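PDB 1OGF: D-ribose pyranase from Bacillus subtilis, which probably catalyses the interconversion of the beta-pyranose and beta-furanose forms of D-ribose, the first step of D-ribose degradation. Local coordinates for residues K66-A71 and E99-L104. Sequence-based numbering, arbitrary orientation.
Sequences KVIAAA and EEFKLL
The phenyl ring of Phe101 meets the strand at the backbone of Ile68, Ala69 and Ala70. At its edge, and near its plane, sits the carbonyl oxygen of Ile68, with Ile68 O 3.4 Å from Phe101 CE1. The rim of the ring is thus turned to the carbonyl oxygen, whereas the backbone nitrogen of Ala70 and the alpha carbon of Ala69 come in obliquely; Ala69 CA lies 4.0 Å from Phe101 CE1. With CG anti to its own backbone N (chi1 -180°), the ring is directed from the helix toward the strand. Apolar contacts of the side chain add to this: Ile68 CG2 is 4.3 Å from Phe101 CD1, and at the root of the side chain Ala70 CB is 4.4 Å from Phe101 CB. The CA atoms of Ala70 and Phe101, 6.0 Å apart, are the nearest such pair across the segments, a closeness that the small Ala70 side chain permits. One helical turn on, Leu104 crosses Ile68 at about a right angle, the methyls Ile68 CD1 and Leu104 CD1 being 4.0 Å apart. Ile68 reaches it because CG1 stands beside the backbone N (chi1 -58°) and the chain then extends to CD1. No hydrogen bond joins the two segments; the contact rests on apolar packing and the approach of the ring edge to a carbonyl oxygen. Replacing Phe101 by an alanine is likely to leave a gap beside Ala69 and to deprive Ile68 CG2 of its aromatic neighbour. The Phe101 side chain also touches Asn122, a substrate-binding residue, and Ala70 lies near another, His98, consistent with packing beside the sugar site. Helix 98-104 follows strand 92-96, and Ile124 of strand 123-127 touches Ile68, Phe101 and Leu104, while Leu96 of strand 92-96 adjoins Ile68 and Leu104, so the helix packs against three neighbouring strands of the mixed sheet.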
ATOM      1  N   LYS A  66      20.489 -29.138   3.223  1.00 32.68           N
ATOM      2  CA  LYS A  66      20.608 -29.581   1.839  1.00 32.06           C
ATOM      3  C   LYS A  66      21.015 -28.425   0.943  1.00 32.12           C
ATOM      4  O   LYS A  66      20.677 -27.272   1.215  1.00 33.74           O
ATOM      5  CB  LYS A  66      19.274 -30.162   1.364  1.00 31.48           C
ATOM      6  CG  LYS A  66      19.225 -30.555  -0.106  1.00 30.83           C
ATOM      7  CD  LYS A  66      17.899 -31.248  -0.423  1.00 30.63           C
ATOM      8  CE  LYS A  66      17.798 -31.634  -1.892  1.00 31.69           C
ATOM      9  NZ  LYS A  66      16.563 -32.419  -2.175  1.00 28.46           N
ATOM     10  N   VAL A  67      21.745 -28.742  -0.121  1.00 31.04           N
ATOM     11  CA  VAL A  67      22.207 -27.744  -1.076  1.00 29.90           C
ATOM     12  C   VAL A  67      21.839 -28.219  -2.473  1.00 31.72           C
ATOM     13  O   VAL A  67      22.033 -29.390  -2.809  1.00 31.86           O
ATOM     14  CB  VAL A  67      23.740 -27.564  -1.016  1.00 29.75           C
ATOM     15  CG1 VAL A  67      24.168 -26.467  -1.979  1.00 26.59           C
ATOM     16  CG2 VAL A  67      24.180 -27.236   0.407  1.00 26.95           C
ATOM     17  N   ILE A  68      21.304 -27.313  -3.289  1.00 32.04           N
ATOM     18  CA  ILE A  68      20.909 -27.656  -4.648  1.00 30.27           C
ATOM     19  C   ILE A  68      21.624 -26.751  -5.627  1.00 29.68           C
ATOM     20  O   ILE A  68      21.740 -25.550  -5.395  1.00 29.77           O
ATOM     21  CB  ILE A  68      19.388 -27.504  -4.844  1.00 30.42           C
ATOM     22  CG1 ILE A  68      18.650 -28.396  -3.845  1.00 31.47           C
ATOM     23  CG2 ILE A  68      18.997 -27.891  -6.264  1.00 28.33           C
ATOM     24  CD1 ILE A  68      17.157 -28.217  -3.853  1.00 33.28           C
ATOM     25  N   ALA A  69      22.112 -27.335  -6.716  1.00 29.85           N
ATOM     26  CA  ALA A  69      22.816 -26.573  -7.740  1.00 29.64           C
ATOM     27  C   ALA A  69      22.527 -27.134  -9.125  1.00 29.71           C
ATOM     28  O   ALA A  69      21.968 -28.222  -9.265  1.00 30.59           O
ATOM     29  CB  ALA A  69      24.322 -26.593  -7.471  1.00 29.57           C
ATOM     30  N   ALA A  70      22.898 -26.376 -10.149  1.00 29.80           N
ATOM     31  CA  ALA A  70      22.694 -26.811 -11.521  1.00 30.54           C
ATOM     32  C   ALA A  70      23.880 -27.667 -11.948  1.00 31.75           C
ATOM     33  O   ALA A  70      25.036 -27.288 -11.727  1.00 29.14           O
ATOM     34  CB  ALA A  70      22.572 -25.609 -12.442  1.00 30.85           C
ATOM     35  N   ALA A  71      23.587 -28.814 -12.556  1.00 32.67           N
ATOM     36  CA  ALA A  71      24.624 -29.724 -13.038  1.00 35.54           C
ATOM     37  C   ALA A  71      25.633 -28.963 -13.893  1.00 36.67           C
ATOM     38  O   ALA A  71      26.827 -29.268 -13.879  1.00 37.21           O
ATOM     39  CB  ALA A  71      23.998 -30.851 -13.857  1.00 34.83           C
ATOM     40  N   GLU A  99      17.629 -25.330 -15.825  1.00 32.44           N
ATOM     41  CA  GLU A  99      16.214 -24.998 -15.995  1.00 32.37           C
ATOM     42  C   GLU A  99      15.406 -25.400 -14.767  1.00 31.29           C
ATOM     43  O   GLU A  99      14.657 -24.586 -14.221  1.00 30.94           O
ATOM     44  CB  GLU A  99      15.635 -25.686 -17.236  1.00 33.96           C
ATOM     45  CG  GLU A  99      16.248 -25.231 -18.554  1.00 35.95           C
ATOM     46  CD  GLU A  99      16.229 -23.722 -18.721  1.00 37.57           C
ATOM     47  OE1 GLU A  99      15.154 -23.109 -18.547  1.00 37.06           O
ATOM     48  OE2 GLU A  99      17.297 -23.148 -19.029  1.00 39.16           O
ATOM     49  N   GLU A 100      15.546 -26.651 -14.336  1.00 29.74           N
ATOM     50  CA  GLU A 100      14.821 -27.118 -13.160  1.00 29.96           C
ATOM     51  C   GLU A 100      15.200 -26.217 -11.988  1.00 28.60           C
ATOM     52  O   GLU A 100      14.349 -25.818 -11.199  1.00 27.03           O
ATOM     53  CB  GLU A 100      15.210 -28.553 -12.805  1.00 33.36           C
ATOM     54  CG  GLU A 100      15.122 -29.554 -13.933  1.00 39.40           C
ATOM     55  CD  GLU A 100      15.709 -30.896 -13.532  1.00 42.14           C
ATOM     56  OE1 GLU A 100      15.130 -31.547 -12.637  1.00 44.28           O
ATOM     57  OE2 GLU A 100      16.753 -31.296 -14.099  1.00 43.44           O
ATOM     58  N   PHE A 101      16.494 -25.915 -11.887  1.00 26.46           N
ATOM     59  CA  PHE A 101      17.022 -25.074 -10.824  1.00 25.14           C
ATOM     60  C   PHE A 101      16.272 -23.749 -10.764  1.00 24.58           C
ATOM     61  O   PHE A 101      15.758 -23.370  -9.711  1.00 23.94           O
ATOM     62  CB  PHE A 101      18.516 -24.802 -11.050  1.00 25.21           C
ATOM     63  CG  PHE A 101      19.147 -23.934  -9.986  1.00 25.00           C
ATOM     64  CD1 PHE A 101      19.576 -24.484  -8.779  1.00 25.10           C
ATOM     65  CD2 PHE A 101      19.282 -22.557 -10.180  1.00 24.13           C
ATOM     66  CE1 PHE A 101      20.132 -23.674  -7.776  1.00 23.62           C
ATOM     67  CE2 PHE A 101      19.834 -21.740  -9.190  1.00 22.61           C
ATOM     68  CZ  PHE A 101      20.261 -22.299  -7.983  1.00 23.76           C
ATOM     69  N   LYS A 102      16.215 -23.046 -11.892  1.00 23.73           N
ATOM     70  CA  LYS A 102      15.529 -21.761 -11.941  1.00 23.91           C
ATOM     71  C   LYS A 102      14.070 -21.873 -11.519  1.00 24.38           C
ATOM     72  O   LYS A 102      13.561 -21.005 -10.813  1.00 24.66           O
ATOM     73  CB  LYS A 102      15.637 -21.146 -13.337  1.00 23.50           C
ATOM     74  CG  LYS A 102      17.048 -20.672 -13.668  1.00 22.02           C
ATOM     75  CD  LYS A 102      17.073 -19.666 -14.809  1.00 23.66           C
ATOM     76  CE  LYS A 102      16.610 -20.261 -16.136  1.00 25.91           C
ATOM     77  NZ  LYS A 102      16.590 -19.222 -17.218  1.00 28.17           N
ATOM     78  N   LEU A 103      13.405 -22.948 -11.931  1.00 24.27           N
ATOM     79  CA  LEU A 103      12.013 -23.154 -11.566  1.00 24.70           C
ATOM     80  C   LEU A 103      11.898 -23.288 -10.050  1.00 26.14           C
ATOM     81  O   LEU A 103      10.881 -22.915  -9.449  1.00 25.05           O
ATOM     82  CB  LEU A 103      11.461 -24.416 -12.239  1.00 22.52           C
ATOM     83  CG  LEU A 103      11.194 -24.375 -13.751  1.00 25.05           C
ATOM     84  CD1 LEU A 103      10.633 -25.718 -14.200  1.00 23.63           C
ATOM     85  CD2 LEU A 103      10.205 -23.266 -14.088  1.00 23.63           C
ATOM     86  N   LEU A 104      12.955 -23.812  -9.438  1.00 26.02           N
ATOM     87  CA  LEU A 104      12.981 -24.015  -7.996  1.00 26.58           C
ATOM     88  C   LEU A 104      13.142 -22.711  -7.240  1.00 24.74           C
ATOM     89  O   LEU A 104      12.594 -22.552  -6.156  1.00 23.77           O
ATOM     90  CB  LEU A 104      14.111 -24.967  -7.615  1.00 28.15           C
ATOM     91  CG  LEU A 104      13.633 -26.289  -7.018  1.00 31.32           C
ATOM     92  CD1 LEU A 104      14.792 -27.271  -6.955  1.00 30.68           C
ATOM     93  CD2 LEU A 104      13.038 -26.035  -5.628  1.00 31.13           C
TER